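Local coordinates for alanine dehydrogenase (Archaeoglobus fulgidus, PDB 1OMO), which catalyses the reversible NAD-dependent oxidative deamination of L-alanine to pyruvate and ammonium, and works as a homodimer, at the interface of chains A and B. Coordinates in Å, arbitrary orientation; residue numbers count along the deposited sequence, not the author numbering. Chains: chain A/B, alanine dehydrogenase.

Contact 1: the interface of chains A and B. Residues chain A 68, 70, 73, 76, 78, 82; chain B 1, 91-94.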
loop_
_atom_site.group_PDB
_atom_site.type_symbol
_atom_site.label_atom_id
_atom_site.label_comp_id
_atom_site.label_asym_id
_atom_site.label_seq_id
_atom_site.Cartn_x
_atom_site.Cartn_y
_atom_site.Cartn_z
ATOM N N ASN A 68 -11.409 -1.470 0.194
ATOM C CA ASN A 68 -11.843 -2.736 0.767
ATOM C C ASN A 68 -13.069 -3.280 0.001
ATOM O O ASN A 68 -13.726 -2.565 -0.770
ATOM C CB ASN A 68 -12.259 -2.542 2.197
ATOM C CG ASN A 68 -13.685 -2.125 2.292
ATOM O OD1 ASN A 68 -14.570 -2.940 2.596
ATOM N ND2 ASN A 68 -13.940 -0.867 2.011
ATOM N N HIS A 70 -16.204 -5.704 1.296
ATOM C CA HIS A 70 -16.919 -6.552 2.238
ATOM C C HIS A 70 -18.460 -6.713 1.953
ATOM O O HIS A 70 -19.309 -5.948 2.457
ATOM C CB HIS A 70 -16.693 -6.043 3.664
ATOM C CG HIS A 70 -15.303 -6.271 4.178
ATOM N ND1 HIS A 70 -14.194 -5.652 3.641
ATOM C CD2 HIS A 70 -14.843 -7.039 5.195
ATOM C CE1 HIS A 70 -13.115 -6.025 4.301
ATOM N NE2 HIS A 70 -13.478 -6.866 5.250
ATOM N N ASN A 73 -21.342 -6.203 4.096
ATOM C CA ASN A 73 -21.474 -4.826 4.554
ATOM C C ASN A 73 -22.882 -4.240 4.368
ATOM O O ASN A 73 -23.447 -3.691 5.310
ATOM C CB ASN A 73 -20.418 -3.924 3.872
ATOM C CG ASN A 73 -19.119 -3.807 4.692
ATOM O OD1 ASN A 73 -19.043 -4.260 5.836
ATOM N ND2 ASN A 73 -18.109 -3.191 4.108
ATOM N N LYS A 76 -25.585 -5.130 6.387
ATOM C CA LYS A 76 -25.192 -4.615 7.703
ATOM C C LYS A 76 -25.421 -3.136 7.946
ATOM O O LYS A 76 -25.591 -2.727 9.089
ATOM C CB LYS A 76 -23.706 -4.861 7.955
ATOM C CG LYS A 76 -23.295 -6.294 8.173
ATOM C CD LYS A 76 -21.856 -6.327 8.633
ATOM C CE LYS A 76 -21.657 -5.470 9.882
ATOM N NZ LYS A 76 -20.426 -5.874 10.624
ATOM N N LEU A 78 -23.637 -0.616 5.614
ATOM C CA LEU A 78 -22.488 0.092 5.057
ATOM C C LEU A 78 -22.225 -0.324 3.633
ATOM O O LEU A 78 -22.566 -1.425 3.228
ATOM C CB LEU A 78 -21.219 -0.201 5.851
ATOM C CG LEU A 78 -21.045 0.278 7.276
ATOM C CD1 LEU A 78 -19.936 -0.563 7.948
ATOM C CD2 LEU A 78 -20.734 1.771 7.277
ATOM N N MET A 82 -15.352 0.982 0.130
ATOM C CA MET A 82 -15.015 2.294 0.658
ATOM C C MET A 82 -13.542 2.435 0.264
ATOM O O MET A 82 -12.779 1.463 0.296
ATOM C CB MET A 82 -15.182 2.340 2.172
ATOM C CG MET A 82 -16.628 2.470 2.657
ATOM S SD MET A 82 -16.765 2.096 4.445
ATOM C CE MET A 82 -16.736 0.313 4.341
ATOM N N MET B 1 -21.045 6.841 9.205
ATOM C CA MET B 1 -20.189 6.889 10.423
ATOM C C MET B 1 -18.912 7.659 10.158
ATOM O O MET B 1 -18.731 8.212 9.079
ATOM C CB MET B 1 -19.881 5.482 10.906
ATOM C CG MET B 1 -19.426 4.571 9.813
ATOM S SD MET B 1 -19.688 2.903 10.353
ATOM C CE MET B 1 -18.090 2.522 11.208
ATOM N N GLU B 91 -13.355 -6.695 9.698
ATOM C CA GLU B 91 -14.726 -7.172 9.599
ATOM C C GLU B 91 -15.561 -6.452 8.543
ATOM O O GLU B 91 -16.265 -7.098 7.765
ATOM C CB GLU B 91 -15.417 -7.033 10.966
ATOM C CG GLU B 91 -15.869 -8.356 11.570
ATOM C CD GLU B 91 -14.784 -9.423 11.530
ATOM O OE1 GLU B 91 -13.725 -9.219 12.165
ATOM O OE2 GLU B 91 -14.993 -10.458 10.853
ATOM N N THR B 92 -15.500 -5.122 8.544
ATOM C CA THR B 92 -16.249 -4.308 7.587
ATOM C C THR B 92 -15.300 -3.622 6.599
ATOM O O THR B 92 -15.726 -3.162 5.555
ATOM C CB THR B 92 -17.067 -3.249 8.314
ATOM O OG1 THR B 92 -16.181 -2.265 8.837
ATOM C CG2 THR B 92 -17.839 -3.859 9.498
ATOM N N GLY B 93 -14.006 -3.566 6.929
ATOM C CA GLY B 93 -13.047 -2.921 6.045
ATOM C C GLY B 93 -13.061 -1.409 6.272
ATOM O O GLY B 93 -12.279 -0.671 5.670
ATOM N N PHE B 94 -13.937 -0.938 7.153
ATOM C CA PHE B 94 -14.050 0.490 7.415
ATOM C C PHE B 94 -12.740 1.091 7.959
ATOM O O PHE B 94 -12.060 0.471 8.765
ATOM C CB PHE B 94 -15.167 0.748 8.416
ATOM C CG PHE B 94 -15.534 2.186 8.547
ATOM C CD1 PHE B 94 -16.369 2.788 7.616
ATOM C CD2 PHE B 94 -15.013 2.958 9.573
ATOM C CE1 PHE B 94 -16.681 4.140 7.702
ATOM C CE2 PHE B 94 -15.322 4.337 9.671
ATOM C CZ PHE B 94 -16.156 4.922 8.731
HETATM O O HOH W 1 -11.874 0.967 3.132
HETATM O O HOH W 2 -18.660 -6.920 6.109
#
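The imidazole of A:His70 lies flat against the backbone of chain B at B:Thr92 and B:Gly93: the carbonyl carbon C of B:Thr92 sits 3.6 Å from the ring centroid, and the amide nitrogen of B:Gly93 lies over the same face. On the B:Phe94 ring, one face is capped from within its own chain by the methyl CE of B:Met1, while A:Met82 reaches the CD1 rim with its thioether SD, 3.3 Å away. The carboxamide of A:Asn73 is the polar clasp. Its ND2 donates to the B:Thr92 carbonyl O over 2.8 Å, nearly straight (170° at H), in the amide plane and on a lone pair of the acceptor; its OD1 shares water 2 with the B:Glu91 carbonyl. A bent bond within chain A helps orient the imidazole, ND1 of A:His70 donating to a lone pair of A:Asn68 OD1 at 2.9 Å. Water 1 joins the carbonyls of A:Met82 and B:Gly93. Beside this, A:Leu78 splits its methyls, CD1 against CB of B:Thr92 and CD2 3.4 Å from SD of B:Met1, the two side chains crossing at about a right angle. In B:Thr92 the hydroxyl stands between backbone N and carbonyl carbon (chi1 71°), where OG1 accepts from the amide of B:Phe94 and braces the turn. The site seats the B:91-94 loop of one subunit on the other and so helps hold the homodimer together.

Contact 2: the interface of chains A and B. Residues chain A 86, 95, 98, 319-320; chain B 66, 82-84.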
loop_
_atom_site.group_PDB
_atom_site.type_symbol
_atom_site.label_atom_id
_atom_site.label_comp_id
_atom_site.label_asym_id
_atom_site.label_seq_id
_atom_site.Cartn_x
_atom_site.Cartn_y
_atom_site.Cartn_z
ATOM N N ILE A 86 -4.377 8.698 -0.537
ATOM C CA ILE A 86 -3.426 9.606 0.075
ATOM C C ILE A 86 -2.626 10.102 -1.149
ATOM O O ILE A 86 -2.026 9.303 -1.880
ATOM C CB ILE A 86 -2.461 8.918 1.081
ATOM C CG1 ILE A 86 -3.235 8.300 2.265
ATOM C CG2 ILE A 86 -1.474 9.980 1.595
ATOM C CD1 ILE A 86 -2.431 7.358 3.176
ATOM N N PRO A 95 2.328 14.315 2.254
ATOM C CA PRO A 95 0.931 13.915 2.016
ATOM C C PRO A 95 0.065 15.165 1.850
ATOM O O PRO A 95 -0.441 15.730 2.834
ATOM C CB PRO A 95 0.568 13.120 3.273
ATOM C CG PRO A 95 1.399 13.774 4.336
ATOM C CD PRO A 95 2.740 14.033 3.641
ATOM N N VAL A 98 -5.780 13.673 1.719
ATOM C CA VAL A 98 -6.354 12.387 2.074
ATOM C C VAL A 98 -7.778 12.622 1.623
ATOM O O VAL A 98 -8.469 13.487 2.178
ATOM C CB VAL A 98 -6.344 12.122 3.598
ATOM C CG1 VAL A 98 -7.168 10.876 3.895
ATOM C CG2 VAL A 98 -4.911 11.914 4.104
ATOM N N PHE A 319 -0.799 17.204 10.290
ATOM C CA PHE A 319 -0.460 15.905 10.819
ATOM C C PHE A 319 0.845 15.810 11.571
ATOM O O PHE A 319 0.945 15.068 12.539
ATOM C CB PHE A 319 -0.423 14.869 9.689
ATOM C CG PHE A 319 -1.766 14.265 9.353
ATOM C CD1 PHE A 319 -2.353 14.482 8.114
ATOM C CD2 PHE A 319 -2.433 13.468 10.271
ATOM C CE1 PHE A 319 -3.589 13.902 7.803
ATOM C CE2 PHE A 319 -3.652 12.897 9.964
ATOM C CZ PHE A 319 -4.230 13.108 8.738
ATOM N N PHE A 320 1.853 16.548 11.127
ATOM C CA PHE A 320 3.182 16.441 11.728
ATOM C C PHE A 320 3.673 17.635 12.527
ATOM O O PHE A 320 3.098 18.722 12.341
ATOM C CB PHE A 320 4.197 16.133 10.629
ATOM C CG PHE A 320 3.697 15.158 9.615
ATOM C CD1 PHE A 320 3.426 15.567 8.319
ATOM C CD2 PHE A 320 3.449 13.835 9.977
ATOM C CE1 PHE A 320 2.912 14.684 7.389
ATOM C CE2 PHE A 320 2.932 12.941 9.054
ATOM C CZ PHE A 320 2.661 13.375 7.748
ATOM N N TRP B 66 1.771 4.362 4.986
ATOM C CA TRP B 66 2.290 4.903 3.730
ATOM C C TRP B 66 3.351 5.900 4.203
ATOM O O TRP B 66 3.018 6.946 4.793
ATOM C CB TRP B 66 1.137 5.601 3.013
ATOM C CG TRP B 66 1.451 6.225 1.692
ATOM C CD1 TRP B 66 1.083 7.484 1.271
ATOM C CD2 TRP B 66 2.028 5.574 0.545
ATOM N NE1 TRP B 66 1.378 7.636 -0.068
ATOM C CE2 TRP B 66 1.952 6.482 -0.539
ATOM C CE3 TRP B 66 2.582 4.309 0.327
ATOM C CZ2 TRP B 66 2.422 6.168 -1.829
ATOM C CZ3 TRP B 66 3.058 3.987 -0.951
ATOM C CH2 TRP B 66 2.968 4.919 -2.024
ATOM N N MET B 82 8.106 11.267 6.966
ATOM C CA MET B 82 6.746 11.577 7.413
ATOM C C MET B 82 5.916 10.331 7.088
ATOM O O MET B 82 6.156 9.648 6.086
ATOM C CB MET B 82 6.187 12.785 6.654
ATOM C CG MET B 82 6.977 14.050 6.860
ATOM S SD MET B 82 6.477 15.360 5.732
ATOM C CE MET B 82 7.355 14.895 4.288
ATOM N N ALA B 83 4.955 10.000 7.926
ATOM C CA ALA B 83 4.153 8.831 7.614
ATOM C C ALA B 83 2.715 8.877 8.129
ATOM O O ALA B 83 2.429 9.471 9.174
ATOM C CB ALA B 83 4.853 7.591 8.128
ATOM N N LEU B 84 1.818 8.256 7.367
ATOM C CA LEU B 84 0.418 8.149 7.751
ATOM C C LEU B 84 0.030 6.685 7.786
ATOM O O LEU B 84 0.462 5.888 6.947
ATOM C CB LEU B 84 -0.510 8.853 6.767
ATOM C CG LEU B 84 -0.376 10.371 6.710
ATOM C CD1 LEU B 84 -1.398 10.949 5.693
ATOM C CD2 LEU B 84 -0.580 10.911 8.139
#
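B:Leu84, from strand 83-88, pushes its forked tip against an apolar surface of chain A, and here the contact is densest in partners, with 78 Å² of the leucine hidden. Methyl CD2 stands over the centre of the A:Phe319 ring, 3.8 Å from its centroid, with the leucine crossing the phenylalanine at about a right angle. The other methyl, CD1, lies anti to CA (chi2 -179°), which sends it to strand 95-100 and leaves CD2 to turn to A:Phe319; CD1 touches CB of A:Pro95 at 3.8 Å and meets CG2 of A:Val98 tip to tip. Next to it the A:Phe320 ring is sandwiched: CB of its neighbour A:Phe319 covers one face, and CB of B:Met82 lies on the opposite face, displaced toward the rim and 3.7 Å from CZ. The edge of this ring points at the carbonyl O of B:Ala83, in plane, 3.5 Å from CE2. A thinner, separate contact pairs A:Ile86 with B:Trp66 (33 and 19 Å² hidden), whose side chains slide past each other in opposite directions, methyl CG2 of A:Ile86 lying 3.6 Å from CD1 of the B:Trp66 indole. No polar bond crosses the patch, so shape and apolar burial carry it. As part of the beta-sandwich dimer, the site joins strands 83-88 and 95-100 and the C-terminal tail of one subunit to strands 61-69 and 83-88 of its mate.

Contact 3: the interface of chains A and B. Residues chain A 7-8, 83, 100, 102; chain B 319-320.
B:Phe319 and B:Phe320, the last ordered residues of the C-terminal tail, lie against chain A, in an enzyme of the ornithine cyclodeaminase/mu-crystallin family. The direct hydrogen bond across the boundary is from backbone to backbone: N of A:Gln8, the first residue of helix 8-12, donates to the carbonyl O of B:Phe319 at 2.8 Å. The bond is bent, 141° at H, and the donor is tilted well out of the carbonyl plane. The side chain of A:Gln8 adds packing contact, running out extended with CG anti to its backbone N (chi1 -176°), which brings OE1 to 3.5 Å from CA of B:Phe320.

Contacts of oxygen with the aromatic ring form the second kind. The carboxylate of A:Asp100 stands nearly perpendicular to the B:Phe320 ring, the planes 81° apart, and its OD1 lies at the ring edge, in plane, 3.2 Å from CD2. The hydroxyl OG1 of A:Thr102 instead nears CE2 of B:Phe320, at 3.3 Å, from off the ring plane, on the side away from CB of B:Phe319.

A hydrogen-bond network within chain A positions OD1 and OG1. OD1 of A:Asp100 is gripped by two donors of A:Thr102 at the start of helix 102-120: OG1, on the syn lone pair at 2.8 Å, and the backbone N, from above the carboxylate plane. OG1 of A:Thr102 in turn accepts from the backbone N of A:Ala83 at 2.9 Å.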
loop_
_atom_site.group_PDB
_atom_site.type_symbol
_atom_site.label_atom_id
_atom_site.label_comp_id
_atom_site.label_asym_id
_atom_site.label_seq_id
_atom_site.Cartn_x
_atom_site.Cartn_y
_atom_site.Cartn_z
ATOM N N THR A 7 -13.941 14.965 1.549
ATOM C CA THR A 7 -15.053 14.053 1.752
ATOM C C THR A 7 -15.656 13.572 0.424
ATOM O O THR A 7 -15.449 14.196 -0.619
ATOM C CB THR A 7 -16.172 14.756 2.491
ATOM O OG1 THR A 7 -16.788 15.685 1.615
ATOM C CG2 THR A 7 -15.632 15.600 3.561
ATOM N N GLN A 8 -16.441 12.497 0.460
ATOM C CA GLN A 8 -17.039 12.024 -0.778
ATOM C C GLN A 8 -17.915 13.106 -1.411
ATOM O O GLN A 8 -17.831 13.351 -2.617
ATOM C CB GLN A 8 -17.867 10.769 -0.547
ATOM C CG GLN A 8 -18.428 10.183 -1.836
ATOM C CD GLN A 8 -19.367 9.035 -1.581
ATOM O OE1 GLN A 8 -19.295 8.378 -0.535
ATOM N NE2 GLN A 8 -20.252 8.772 -2.538
ATOM N N ALA A 83 -13.146 3.619 -0.182
ATOM C CA ALA A 83 -11.749 3.808 -0.551
ATOM C C ALA A 83 -11.236 5.172 -0.153
ATOM O O ALA A 83 -11.982 6.164 -0.165
ATOM C CB ALA A 83 -11.523 3.570 -2.060
ATOM N N ASP A 100 -11.644 10.915 -0.277
ATOM C CA ASP A 100 -12.507 9.788 -0.521
ATOM C C ASP A 100 -12.185 9.382 -1.954
ATOM O O ASP A 100 -12.078 10.233 -2.849
ATOM C CB ASP A 100 -13.986 10.176 -0.501
ATOM C CG ASP A 100 -14.860 9.101 -1.161
ATOM O OD1 ASP A 100 -14.778 7.959 -0.716
ATOM O OD2 ASP A 100 -15.606 9.367 -2.118
ATOM N N THR A 102 -13.995 6.664 -3.060
ATOM C CA THR A 102 -15.092 5.717 -3.297
ATOM C C THR A 102 -15.786 6.113 -4.577
ATOM O O THR A 102 -15.934 5.325 -5.493
ATOM C CB THR A 102 -16.118 5.675 -2.132
ATOM O OG1 THR A 102 -15.467 5.257 -0.924
ATOM C CG2 THR A 102 -17.254 4.654 -2.446
ATOM N N PHE B 319 -15.935 10.541 5.747
ATOM C CA PHE B 319 -15.477 10.408 4.371
ATOM C C PHE B 319 -16.503 9.964 3.359
ATOM O O PHE B 319 -16.378 10.279 2.173
ATOM C CB PHE B 319 -14.282 9.441 4.269
ATOM C CG PHE B 319 -12.962 10.075 4.602
ATOM C CD1 PHE B 319 -12.320 9.775 5.787
ATOM C CD2 PHE B 319 -12.389 11.006 3.742
ATOM C CE1 PHE B 319 -11.125 10.399 6.109
ATOM C CE2 PHE B 319 -11.188 11.633 4.061
ATOM C CZ PHE B 319 -10.562 11.335 5.234
ATOM N N PHE B 320 -17.492 9.207 3.805
ATOM C CA PHE B 320 -18.474 8.683 2.873
ATOM C C PHE B 320 -19.915 9.123 3.105
ATOM O O PHE B 320 -20.180 9.749 4.157
ATOM C CB PHE B 320 -18.366 7.177 2.894
ATOM C CG PHE B 320 -16.955 6.686 3.070
ATOM C CD1 PHE B 320 -16.542 6.126 4.292
ATOM C CD2 PHE B 320 -16.047 6.757 2.015
ATOM C CE1 PHE B 320 -15.255 5.637 4.452
ATOM C CE2 PHE B 320 -14.743 6.269 2.164
ATOM C CZ PHE B 320 -14.345 5.703 3.386
#

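Contacts 1 and 3 are close, the centres of their C-alpha atoms about 13 Å apart; contact 2 lies about 17 Å from contact 3 and 23 Å from contact 1. Position 82 serves contact 1 in chain A and contact 2 in chain B, while positions 83, 319 and 320 recur in contacts 2 and 3 with the chains exchanged, as the two-fold axis requires. Each C-terminal tail is thus gripped by apolar packing and by polar groups of the other subunit. With A:Lys65, the inferred proton donor/acceptor, about 10 Å from the centre of contact 3, dimerisation may support the active-site framework.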